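Local structure of amine Dehydrogenase (Pseudomonas putida, 1JMX) at residues Y34-V38 / L72-K76; R142-M146 / M171-G176; P206-F210 / V238-T242; C299-K304 / T342-I348. The protein probably oxidises amines as part of a quinohemoprotein amine dehydrogenase, an enzyme that carries a thioether-caged quinone cofactor and heme c. The contacts are given in a common frame with arbitrary orientation. Numbering follows the deposited sequence.

Contact 1 (Y34-V38 / L72-K76)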
loop_
_atom_site.group_PDB
_atom_site.type_symbol
_atom_site.label_atom_id
_atom_site.label_comp_id
_atom_site.label_asym_id
_atom_site.label_seq_id
_atom_site.Cartn_x
_atom_site.Cartn_y
_atom_site.Cartn_z
ATOM N N TYR B 34 27.502 12.335 -24.370
ATOM C CA TYR B 34 27.871 12.587 -25.757
ATOM C C TYR B 34 26.763 13.338 -26.493
ATOM O O TYR B 34 27.017 14.350 -27.156
ATOM C CB TYR B 34 28.182 11.264 -26.450
ATOM C CG TYR B 34 28.777 11.436 -27.818
ATOM C CD1 TYR B 34 30.127 11.752 -27.976
ATOM C CD2 TYR B 34 27.991 11.290 -28.963
ATOM C CE1 TYR B 34 30.682 11.921 -29.248
ATOM C CE2 TYR B 34 28.536 11.455 -30.238
ATOM C CZ TYR B 34 29.880 11.770 -30.370
ATOM O OH TYR B 34 30.418 11.935 -31.618
ATOM N N LYS B 35 25.534 12.847 -26.350
ATOM C CA LYS B 35 24.363 13.460 -26.974
ATOM C C LYS B 35 23.075 12.978 -26.306
ATOM O O LYS B 35 23.067 11.995 -25.567
ATOM C CB LYS B 35 24.325 13.170 -28.488
ATOM C CG LYS B 35 24.067 11.710 -28.851
ATOM C CD LYS B 35 24.202 11.447 -30.343
ATOM C CE LYS B 35 23.164 12.211 -31.138
ATOM N NZ LYS B 35 23.378 12.024 -32.589
ATOM N N SER B 36 21.988 13.691 -26.572
ATOM C CA SER B 36 20.687 13.358 -26.012
ATOM C C SER B 36 19.653 13.367 -27.120
ATOM O O SER B 36 19.700 14.200 -28.019
ATOM C CB SER B 36 20.290 14.382 -24.941
ATOM O OG SER B 36 21.276 14.466 -23.925
ATOM N N CYS B 37 18.722 12.425 -27.055
ATOM C CA CYS B 37 17.662 12.320 -28.044
ATOM C C CYS B 37 16.339 12.386 -27.307
ATOM O O CYS B 37 16.166 11.736 -26.281
ATOM C CB CYS B 37 17.713 10.971 -28.784
ATOM S SG CYS B 37 19.140 10.595 -29.863
ATOM N N VAL B 38 15.422 13.204 -27.796
ATOM C CA VAL B 38 14.106 13.267 -27.185
ATOM C C VAL B 38 13.305 12.149 -27.858
ATOM O O VAL B 38 13.366 11.967 -29.080
ATOM C CB VAL B 38 13.429 14.630 -27.403
ATOM C CG1 VAL B 38 12.044 14.634 -26.790
ATOM C CG2 VAL B 38 14.270 15.722 -26.777
ATOM N N LEU B 72 20.551 6.295 -33.154
ATOM C CA LEU B 72 21.398 7.125 -32.297
ATOM C C LEU B 72 22.234 8.207 -32.995
ATOM O O LEU B 72 22.502 9.257 -32.405
ATOM C CB LEU B 72 22.311 6.233 -31.453
ATOM C CG LEU B 72 21.819 5.780 -30.076
ATOM C CD1 LEU B 72 20.332 5.494 -30.072
ATOM C CD2 LEU B 72 22.615 4.569 -29.641
ATOM N N ASP B 73 22.669 7.944 -34.226
ATOM C CA ASP B 73 23.472 8.913 -34.973
ATOM C C ASP B 73 22.718 10.180 -35.340
ATOM O O ASP B 73 23.326 11.234 -35.522
ATOM C CB ASP B 73 24.023 8.302 -36.269
ATOM C CG ASP B 73 25.218 7.393 -36.040
ATOM O OD1 ASP B 73 25.758 7.339 -34.918
ATOM O OD2 ASP B 73 25.628 6.723 -37.006
ATOM N N THR B 74 21.399 10.083 -35.442
ATOM C CA THR B 74 20.594 11.231 -35.832
ATOM C C THR B 74 19.405 11.489 -34.909
ATOM O O THR B 74 18.728 12.508 -35.037
ATOM C CB THR B 74 20.031 11.028 -37.270
ATOM O OG1 THR B 74 19.184 9.867 -37.295
ATOM C CG2 THR B 74 21.167 10.833 -38.281
ATOM N N CYS B 75 19.158 10.560 -33.991
ATOM C CA CYS B 75 18.029 10.636 -33.070
ATOM C C CYS B 75 16.699 10.436 -33.788
ATOM O O CYS B 75 15.654 10.822 -33.265
ATOM C CB CYS B 75 17.989 11.973 -32.324
ATOM S SG CYS B 75 19.291 12.208 -31.089
ATOM N N LYS B 76 16.732 9.811 -34.963
ATOM C CA LYS B 76 15.513 9.594 -35.737
ATOM C C LYS B 76 14.708 8.351 -35.365
ATOM O O LYS B 76 15.252 7.263 -35.216
ATOM C CB LYS B 76 15.821 9.559 -37.240
ATOM C CG LYS B 76 14.565 9.672 -38.099
ATOM C CD LYS B 76 14.656 8.871 -39.399
ATOM C CE LYS B 76 15.607 9.504 -40.411
ATOM N NZ LYS B 76 15.706 8.681 -41.663
#
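C75, K35 and C37 bury the most surface where the outer edge strand of one beta-propeller blade meets a turn between the last two strands of the next. C75 has a positive phi (69°), and its CB points toward segment 34-38. Its SG joins C37 SG in a disulfide 2.0 Å long, with chi3 of -78° and the two CA atoms 5.3 Å apart. C75 SG lies 3.7 Å from S36 O and 3.9 Å from K35 CE, so the cystine is partly covered by the strand. K35 sits with Y34 in a classic beta bulge opposite V25. Its side chain reaches the turn, where NZ donates to L72 O at 2.9 Å; P5 O in the N-terminal arm is a second acceptor for this ammonium. D73 accepts from L7 N and forms salt bridges with R55 and R349. One covalent link and one charged donor on a backbone carbonyl thus tie neighbouring blades at their periphery, and the disulfide is consistent with a secreted protein that matures under oxidising conditions.

Contact 2 (R142-M146 / M171-G176)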
loop_
_atom_site.group_PDB
_atom_site.type_symbol
_atom_site.label_atom_id
_atom_site.label_comp_id
_atom_site.label_asym_id
_atom_site.label_seq_id
_atom_site.Cartn_x
_atom_site.Cartn_y
_atom_site.Cartn_z
ATOM N N ARG B 142 3.368 -12.193 -37.672
ATOM C CA ARG B 142 3.236 -13.552 -37.169
ATOM C C ARG B 142 2.897 -13.440 -35.686
ATOM O O ARG B 142 3.379 -12.538 -35.019
ATOM C CB ARG B 142 4.581 -14.262 -37.320
ATOM C CG ARG B 142 4.520 -15.737 -37.633
ATOM C CD ARG B 142 5.938 -16.309 -37.710
ATOM N NE ARG B 142 6.803 -15.435 -38.479
ATOM C CZ ARG B 142 7.982 -14.982 -38.071
ATOM N NH1 ARG B 142 8.476 -15.319 -36.893
ATOM N NH2 ARG B 142 8.640 -14.127 -38.823
ATOM N N THR B 143 2.014 -14.299 -35.191
ATOM C CA THR B 143 1.665 -14.291 -33.772
ATOM C C THR B 143 1.400 -15.698 -33.267
ATOM O O THR B 143 0.836 -16.527 -33.973
ATOM C CB THR B 143 0.507 -13.275 -33.380
ATOM O OG1 THR B 143 -0.516 -13.930 -32.621
ATOM C CG2 THR B 143 -0.088 -12.597 -34.571
ATOM N N PHE B 144 1.877 -15.972 -32.061
ATOM C CA PHE B 144 1.734 -17.285 -31.460
ATOM C C PHE B 144 1.219 -17.145 -30.044
ATOM O O PHE B 144 1.275 -16.065 -29.467
ATOM C CB PHE B 144 3.097 -17.976 -31.369
ATOM C CG PHE B 144 3.876 -17.973 -32.640
ATOM C CD1 PHE B 144 4.863 -17.019 -32.857
ATOM C CD2 PHE B 144 3.659 -18.946 -33.606
ATOM C CE1 PHE B 144 5.629 -17.037 -34.027
ATOM C CE2 PHE B 144 4.415 -18.975 -34.775
ATOM C CZ PHE B 144 5.403 -18.018 -34.984
ATOM N N PRO B 145 0.683 -18.238 -29.475
ATOM C CA PRO B 145 0.170 -18.216 -28.102
ATOM C C PRO B 145 1.334 -18.278 -27.110
ATOM O O PRO B 145 2.350 -18.928 -27.367
ATOM C CB PRO B 145 -0.695 -19.475 -28.037
ATOM C CG PRO B 145 -0.014 -20.399 -28.992
ATOM C CD PRO B 145 0.325 -19.500 -30.149
ATOM N N MET B 146 1.194 -17.572 -25.997
ATOM C CA MET B 146 2.229 -17.541 -24.974
ATOM C C MET B 146 1.663 -17.850 -23.595
ATOM O O MET B 146 0.473 -17.648 -23.340
ATOM C CB MET B 146 2.888 -16.153 -24.918
ATOM C CG MET B 146 3.758 -15.805 -26.102
ATOM S SD MET B 146 5.189 -16.875 -26.187
ATOM C CE MET B 146 6.250 -16.142 -24.917
ATOM N N MET B 171 12.233 -20.923 -27.364
ATOM C CA MET B 171 11.187 -20.874 -28.372
ATOM C C MET B 171 11.628 -20.666 -29.810
ATOM O O MET B 171 12.530 -19.883 -30.094
ATOM C CB MET B 171 10.167 -19.803 -27.976
ATOM C CG MET B 171 9.016 -19.617 -28.934
ATOM S SD MET B 171 7.901 -18.381 -28.308
ATOM C CE MET B 171 6.371 -19.008 -28.894
ATOM N N ASP B 172 10.974 -21.410 -30.701
ATOM C CA ASP B 172 11.204 -21.337 -32.135
ATOM C C ASP B 172 10.277 -20.224 -32.618
ATOM O O ASP B 172 9.062 -20.359 -32.534
ATOM C CB ASP B 172 10.797 -22.658 -32.786
ATOM C CG ASP B 172 11.163 -22.731 -34.256
ATOM O OD1 ASP B 172 11.499 -23.836 -34.725
ATOM O OD2 ASP B 172 11.115 -21.705 -34.956
ATOM N N VAL B 173 10.849 -19.143 -33.145
ATOM C CA VAL B 173 10.049 -18.014 -33.616
ATOM C C VAL B 173 9.327 -18.228 -34.947
ATOM O O VAL B 173 8.570 -17.366 -35.375
ATOM C CB VAL B 173 10.861 -16.678 -33.646
ATOM C CG1 VAL B 173 11.404 -16.364 -32.278
ATOM C CG2 VAL B 173 11.984 -16.735 -34.648
ATOM N N LYS B 174 9.554 -19.373 -35.590
ATOM C CA LYS B 174 8.896 -19.695 -36.866
ATOM C C LYS B 174 7.652 -20.546 -36.630
ATOM O O LYS B 174 6.596 -20.293 -37.217
ATOM C CB LYS B 174 9.849 -20.439 -37.812
ATOM C CG LYS B 174 10.789 -19.546 -38.611
ATOM C CD LYS B 174 11.524 -18.574 -37.689
ATOM C CE LYS B 174 12.455 -17.630 -38.428
ATOM N NZ LYS B 174 12.963 -16.564 -37.498
ATOM N N THR B 175 7.781 -21.535 -35.749
ATOM C CA THR B 175 6.684 -22.443 -35.428
ATOM C C THR B 175 5.972 -22.053 -34.133
ATOM O O THR B 175 4.824 -22.450 -33.890
ATOM C CB THR B 175 7.191 -23.890 -35.261
ATOM O OG1 THR B 175 7.987 -23.984 -34.070
ATOM C CG2 THR B 175 8.041 -24.317 -36.476
ATOM N N GLY B 176 6.677 -21.306 -33.288
ATOM C CA GLY B 176 6.115 -20.889 -32.022
ATOM C C GLY B 176 6.139 -21.982 -30.972
ATOM O O GLY B 176 5.627 -21.785 -29.865
HETATM O O HOH W 1 3.300 -21.038 -28.868
#
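Strand 142-145 runs past a tight turn, 171-176, with F144 CA and G176 CA 5.7 Å apart and R142 CA and K174 CA 8.4 Å apart. This is a blade-to-blade contact of the beta-propeller: an outer strand faces the turn between the last two strands of the following blade. The turn is closed by G176 N donating to D172 O (2.7 Å) and by an Asx turn, K174 N to D172 OD2 (2.9 Å). G176 has a positive phi (78°), and its CA lies over one face of the F144 ring, 3.7 Å from the centroid, as a CH-pi contact; a CB there would come 2.3 Å from F144 CD2. The ring fits against bare backbone, with K174 O at its edge, 3.4 Å from F144 CZ. R142 NH1 makes a weak hydrogen bond to V173 O (2.6 Å), while NH2 forms a salt bridge with E105. M146 SD packs 3.6 Å from M171 CE. A water donates to both P145 O (2.8 Å) and G176 O (2.6 Å).

Contact 3 (P206-F210 / V238-T242)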
loop_
_atom_site.group_PDB
_atom_site.type_symbol
_atom_site.label_atom_id
_atom_site.label_comp_id
_atom_site.label_asym_id
_atom_site.label_seq_id
_atom_site.Cartn_x
_atom_site.Cartn_y
_atom_site.Cartn_z
ATOM N N PRO B 206 29.061 -7.734 -21.704
ATOM C CA PRO B 206 30.192 -8.215 -22.511
ATOM C C PRO B 206 30.276 -9.746 -22.639
ATOM O O PRO B 206 30.828 -10.258 -23.619
ATOM C CB PRO B 206 31.403 -7.638 -21.768
ATOM C CG PRO B 206 30.878 -6.328 -21.261
ATOM C CD PRO B 206 29.517 -6.727 -20.721
ATOM N N ARG B 207 29.708 -10.469 -21.672
ATOM C CA ARG B 207 29.726 -11.938 -21.685
ATOM C C ARG B 207 28.699 -12.570 -22.640
ATOM O O ARG B 207 28.689 -13.788 -22.816
ATOM C CB ARG B 207 29.536 -12.500 -20.267
ATOM C CG ARG B 207 30.470 -11.896 -19.208
ATOM C CD ARG B 207 30.535 -12.751 -17.936
ATOM N NE ARG B 207 31.271 -13.998 -18.165
ATOM C CZ ARG B 207 30.772 -15.220 -17.973
ATOM N NH1 ARG B 207 29.531 -15.376 -17.539
ATOM N NH2 ARG B 207 31.515 -16.295 -18.226
ATOM N N HIS B 208 27.822 -11.756 -23.229
ATOM C CA HIS B 208 26.814 -12.243 -24.178
ATOM C C HIS B 208 25.963 -13.368 -23.595
ATOM O O HIS B 208 25.864 -14.456 -24.159
ATOM C CB HIS B 208 27.504 -12.721 -25.459
ATOM C CG HIS B 208 26.632 -12.686 -26.674
ATOM N ND1 HIS B 208 26.632 -13.694 -27.615
ATOM C CD2 HIS B 208 25.777 -11.742 -27.136
ATOM C CE1 HIS B 208 25.821 -13.372 -28.607
ATOM N NE2 HIS B 208 25.288 -12.191 -28.341
ATOM N N GLU B 209 25.381 -13.107 -22.436
ATOM C CA GLU B 209 24.530 -14.081 -21.783
ATOM C C GLU B 209 23.313 -13.390 -21.179
ATOM O O GLU B 209 23.310 -12.172 -20.980
ATOM C CB GLU B 209 25.307 -14.879 -20.721
ATOM C CG GLU B 209 25.873 -14.059 -19.575
ATOM C CD GLU B 209 26.719 -14.876 -18.585
ATOM O OE1 GLU B 209 26.990 -14.350 -17.481
ATOM O OE2 GLU B 209 27.121 -16.024 -18.892
ATOM N N PHE B 210 22.245 -14.170 -21.033
ATOM C CA PHE B 210 20.987 -13.723 -20.452
ATOM C C PHE B 210 21.090 -14.166 -19.000
ATOM O O PHE B 210 20.990 -15.350 -18.688
ATOM C CB PHE B 210 19.810 -14.414 -21.155
ATOM C CG PHE B 210 18.443 -14.017 -20.638
ATOM C CD1 PHE B 210 18.259 -12.868 -19.870
ATOM C CD2 PHE B 210 17.329 -14.804 -20.930
ATOM C CE1 PHE B 210 16.993 -12.514 -19.401
ATOM C CE2 PHE B 210 16.050 -14.459 -20.464
ATOM C CZ PHE B 210 15.887 -13.313 -19.699
ATOM N N VAL B 238 22.044 -17.913 -19.324
ATOM C CA VAL B 238 21.839 -18.617 -20.577
ATOM C C VAL B 238 22.862 -18.039 -21.540
ATOM O O VAL B 238 22.837 -16.849 -21.833
ATOM C CB VAL B 238 20.421 -18.393 -21.155
ATOM C CG1 VAL B 238 20.230 -19.242 -22.408
ATOM C CG2 VAL B 238 19.355 -18.729 -20.116
ATOM N N ASP B 239 23.801 -18.873 -21.970
ATOM C CA ASP B 239 24.838 -18.453 -22.909
ATOM C C ASP B 239 24.141 -18.260 -24.254
ATOM O O ASP B 239 23.596 -19.211 -24.821
ATOM C CB ASP B 239 25.917 -19.536 -23.013
ATOM C CG ASP B 239 27.205 -19.023 -23.626
ATOM O OD1 ASP B 239 27.172 -18.505 -24.759
ATOM O OD2 ASP B 239 28.258 -19.133 -22.960
ATOM N N LEU B 240 24.133 -17.029 -24.752
ATOM C CA LEU B 240 23.456 -16.743 -26.009
ATOM C C LEU B 240 24.150 -17.256 -27.268
ATOM O O LEU B 240 23.584 -17.197 -28.354
ATOM C CB LEU B 240 23.144 -15.253 -26.120
ATOM C CG LEU B 240 22.199 -14.708 -25.045
ATOM C CD1 LEU B 240 21.908 -13.254 -25.336
ATOM C CD2 LEU B 240 20.904 -15.505 -25.000
ATOM N N LYS B 241 25.366 -17.768 -27.117
ATOM C CA LYS B 241 26.117 -18.313 -28.245
ATOM C C LYS B 241 25.839 -19.809 -28.403
ATOM O O LYS B 241 25.438 -20.280 -29.471
ATOM C CB LYS B 241 27.626 -18.094 -28.042
ATOM C CG LYS B 241 28.050 -16.630 -28.087
ATOM C CD LYS B 241 29.481 -16.393 -27.586
ATOM C CE LYS B 241 29.590 -16.517 -26.048
ATOM N NZ LYS B 241 28.669 -15.597 -25.278
ATOM N N THR B 242 25.970 -20.531 -27.299
ATOM C CA THR B 242 25.807 -21.979 -27.283
ATOM C C THR B 242 24.509 -22.520 -26.692
ATOM O O THR B 242 24.248 -23.726 -26.772
ATOM C CB THR B 242 26.972 -22.612 -26.498
ATOM O OG1 THR B 242 27.042 -22.007 -25.199
ATOM C CG2 THR B 242 28.294 -22.382 -27.217
#
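Two backbone hydrogen bonds, V238 N to F210 O (2.8 Å) and F210 N to V238 O (2.9 Å), pair these strands at the open end of the antiparallel beta hairpin 209-218/230-239, part of one beta-propeller blade. E209 and D239 are the adjacent non-hydrogen-bonded pair, CA atoms 4.5 Å apart, with E209 CA 3.2 Å from V238 O in a CA-H...O contact. Beyond the last strand residues the ladder gains one more rung, L240 N to H208 O (3.2 Å), although H208, with positive phi and psi, lies just before the strand. K241 NZ then bridges outward, donating to R207 O (3.1 Å) and forming a salt bridge with D239 OD1 (3.3 Å) whose hydrogen bond is weak. That same OD1 accepts from K241 N (3.1 Å) in an Asx turn, while D239 OD2 pairs with K244. R207 NH1 forms its own salt bridge with E209 OE1 (2.7 Å), which is also hydrogen-bonded to Y235 OH. The F210 and V238 side chains share a face, turned to strand 161-164 of the preceding blade, and their CB atoms lie 4.0 Å apart. L240 CB sits over the face of the H208 ring, 4.1 Å from its centroid.

Contact 4 (C299-K304 / T342-I348)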
loop_
_atom_site.group_PDB
_atom_site.type_symbol
_atom_site.label_atom_id
_atom_site.label_comp_id
_atom_site.label_asym_id
_atom_site.label_seq_id
_atom_site.Cartn_x
_atom_site.Cartn_y
_atom_site.Cartn_z
ATOM N N CYS B 299 20.299 -0.791 -11.169
ATOM C CA CYS B 299 21.023 -1.526 -12.185
ATOM C C CYS B 299 22.525 -1.334 -12.384
ATOM O O CYS B 299 23.000 -0.219 -12.590
ATOM C CB CYS B 299 20.296 -1.255 -13.503
ATOM S SG CYS B 299 20.633 -2.380 -14.823
ATOM N N VAL B 300 23.255 -2.448 -12.387
ATOM C CA VAL B 300 24.695 -2.420 -12.620
ATOM C C VAL B 300 24.960 -2.513 -14.120
ATOM O O VAL B 300 24.137 -3.031 -14.878
ATOM C CB VAL B 300 25.470 -3.595 -11.929
ATOM C CG1 VAL B 300 25.544 -3.392 -10.430
ATOM C CG2 VAL B 300 24.847 -4.938 -12.260
ATOM N N ALA B 301 26.099 -1.974 -14.538
ATOM C CA ALA B 301 26.537 -2.016 -15.929
ATOM C C ALA B 301 28.066 -1.998 -15.934
ATOM O O ALA B 301 28.681 -1.207 -15.237
ATOM C CB ALA B 301 25.980 -0.831 -16.719
ATOM N N PHE B 302 28.660 -2.944 -16.646
ATOM C CA PHE B 302 30.112 -3.048 -16.777
ATOM C C PHE B 302 30.516 -2.594 -18.180
ATOM O O PHE B 302 29.796 -2.851 -19.148
ATOM C CB PHE B 302 30.548 -4.512 -16.642
ATOM C CG PHE B 302 30.973 -4.912 -15.260
ATOM C CD1 PHE B 302 30.226 -5.831 -14.529
ATOM C CD2 PHE B 302 32.157 -4.423 -14.712
ATOM C CE1 PHE B 302 30.652 -6.263 -13.283
ATOM C CE2 PHE B 302 32.590 -4.848 -13.466
ATOM C CZ PHE B 302 31.836 -5.773 -12.752
ATOM N N ASP B 303 31.644 -1.899 -18.300
ATOM C CA ASP B 303 32.097 -1.537 -19.631
ATOM C C ASP B 303 32.732 -2.812 -20.223
ATOM O O ASP B 303 32.809 -3.840 -19.540
ATOM C CB ASP B 303 33.030 -0.306 -19.637
ATOM C CG ASP B 303 34.361 -0.529 -18.924
ATOM O OD1 ASP B 303 35.165 0.422 -18.919
ATOM O OD2 ASP B 303 34.626 -1.615 -18.378
ATOM N N LYS B 304 33.194 -2.744 -21.469
ATOM C CA LYS B 304 33.760 -3.906 -22.156
ATOM C C LYS B 304 34.872 -4.650 -21.432
ATOM O O LYS B 304 34.822 -5.876 -21.314
ATOM C CB LYS B 304 34.213 -3.527 -23.565
ATOM C CG LYS B 304 33.499 -4.294 -24.673
ATOM C CD LYS B 304 31.983 -4.045 -24.666
ATOM C CE LYS B 304 31.294 -4.805 -25.794
ATOM N NZ LYS B 304 29.837 -4.563 -25.792
ATOM N N THR B 342 14.969 1.980 -15.897
ATOM C CA THR B 342 15.797 1.888 -17.102
ATOM C C THR B 342 17.025 0.995 -16.903
ATOM O O THR B 342 17.537 0.870 -15.790
ATOM C CB THR B 342 16.289 3.292 -17.534
ATOM O OG1 THR B 342 16.810 3.231 -18.862
ATOM C CG2 THR B 342 17.396 3.781 -16.616
ATOM N N THR B 343 17.490 0.371 -17.982
ATOM C CA THR B 343 18.682 -0.475 -17.915
ATOM C C THR B 343 19.812 0.046 -18.817
ATOM O O THR B 343 19.658 0.149 -20.035
ATOM C CB THR B 343 18.366 -2.009 -18.154
ATOM O OG1 THR B 343 19.551 -2.706 -18.551
ATOM C CG2 THR B 343 17.320 -2.212 -19.173
ATOM N N PRO B 344 20.924 0.492 -18.201
ATOM C CA PRO B 344 22.106 1.017 -18.889
ATOM C C PRO B 344 22.688 -0.046 -19.816
ATOM O O PRO B 344 23.039 -1.132 -19.376
ATOM C CB PRO B 344 23.053 1.328 -17.735
ATOM C CG PRO B 344 22.115 1.707 -16.637
ATOM C CD PRO B 344 21.081 0.630 -16.744
ATOM N N GLN B 345 22.812 0.300 -21.091
ATOM C CA GLN B 345 23.305 -0.614 -22.120
ATOM C C GLN B 345 24.632 -0.143 -22.748
ATOM O O GLN B 345 24.705 0.949 -23.317
ATOM C CB GLN B 345 22.220 -0.738 -23.190
ATOM C CG GLN B 345 21.742 -2.133 -23.499
ATOM C CD GLN B 345 21.272 -2.913 -22.295
ATOM O OE1 GLN B 345 20.075 -3.047 -22.052
ATOM N NE2 GLN B 345 22.211 -3.510 -21.587
ATOM N N VAL B 346 25.666 -0.980 -22.650
ATOM C CA VAL B 346 26.999 -0.666 -23.175
ATOM C C VAL B 346 27.298 -1.372 -24.517
ATOM O O VAL B 346 27.017 -2.564 -24.681
ATOM C CB VAL B 346 28.101 -1.020 -22.119
ATOM C CG1 VAL B 346 29.481 -0.612 -22.608
ATOM C CG2 VAL B 346 27.807 -0.333 -20.804
ATOM N N PHE B 347 27.878 -0.630 -25.463
ATOM C CA PHE B 347 28.206 -1.169 -26.789
ATOM C C PHE B 347 29.349 -0.408 -27.455
ATOM O O PHE B 347 29.641 0.724 -27.083
ATOM C CB PHE B 347 26.976 -1.105 -27.713
ATOM C CG PHE B 347 26.546 0.298 -28.064
ATOM C CD1 PHE B 347 26.960 0.891 -29.256
ATOM C CD2 PHE B 347 25.752 1.041 -27.192
ATOM C CE1 PHE B 347 26.594 2.202 -29.566
ATOM C CE2 PHE B 347 25.384 2.348 -27.494
ATOM C CZ PHE B 347 25.806 2.929 -28.680
ATOM N N ILE B 348 29.988 -1.049 -28.433
ATOM C CA ILE B 348 31.072 -0.435 -29.207
ATOM C C ILE B 348 30.441 -0.051 -30.554
ATOM O O ILE B 348 29.908 -0.913 -31.267
ATOM C CB ILE B 348 32.243 -1.422 -29.491
ATOM C CG1 ILE B 348 32.761 -2.063 -28.200
ATOM C CG2 ILE B 348 33.370 -0.699 -30.218
ATOM C CD1 ILE B 348 33.505 -1.134 -27.303
HETATM O O HOH W 2 22.974 -3.237 -17.666
#
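T342 begins the contact lightly, its O 4.2 Å from C299 CB while its hydroxyl bonds to T17. T343 follows with OG1 3.9 Å from C299 SG. P344 fits more tightly: its CD lies 3.6 Å from C299 SG and its CB 3.8 Å from A301 CB, so the pyrrolidine ring fills the space beside two small side chains. P344 O is joined to V300 O by a water that donates to both, at 2.7 Å and 3.0 Å respectively. At Q345 the chain becomes a strand, bonded along its backbone to I15 of strand 12-18. This is the ring closure of a seven-bladed beta-propeller: the C-terminal strand supplies the inner strand of the blade begun by the N-terminus, and it runs beside the inner strand of the last blade, 299-302; segments 299-304 and 342-348 run 2° apart end to end. V346, the most covered residue, points toward that blade, with CG2 3.6 Å from F302 O and CG1 4.1 Å from D303 CA. F347 has its CB directed away and its side chain touches M50 in the next blade, although F347 CA is 3.9 Å from K304 NZ. I348 ends the segment with CG1 3.9 Å from K304 CE.

Contacts 1 and 2 repeat one theme at the rim of the propeller, each about 21 Å from the chain centre: an outer strand meets the turn of the next blade, through a disulfide and a lysine in contact 1, through an aromatic ring on glycine in contact 2. Contact 4, about 10 Å from the centre and mostly buried, joins inner strands of neighbouring blades by apolar packing and a water. Contact 3 alone lies within one blade and is held by hairpin ladder bonds; its P206 CG packs 3.6 Å from D303 O of contact 4. Contacts 1 and 4 share the blade closed by 345-348, and L72 CD2 meets F347 CZ at 3.7 Å.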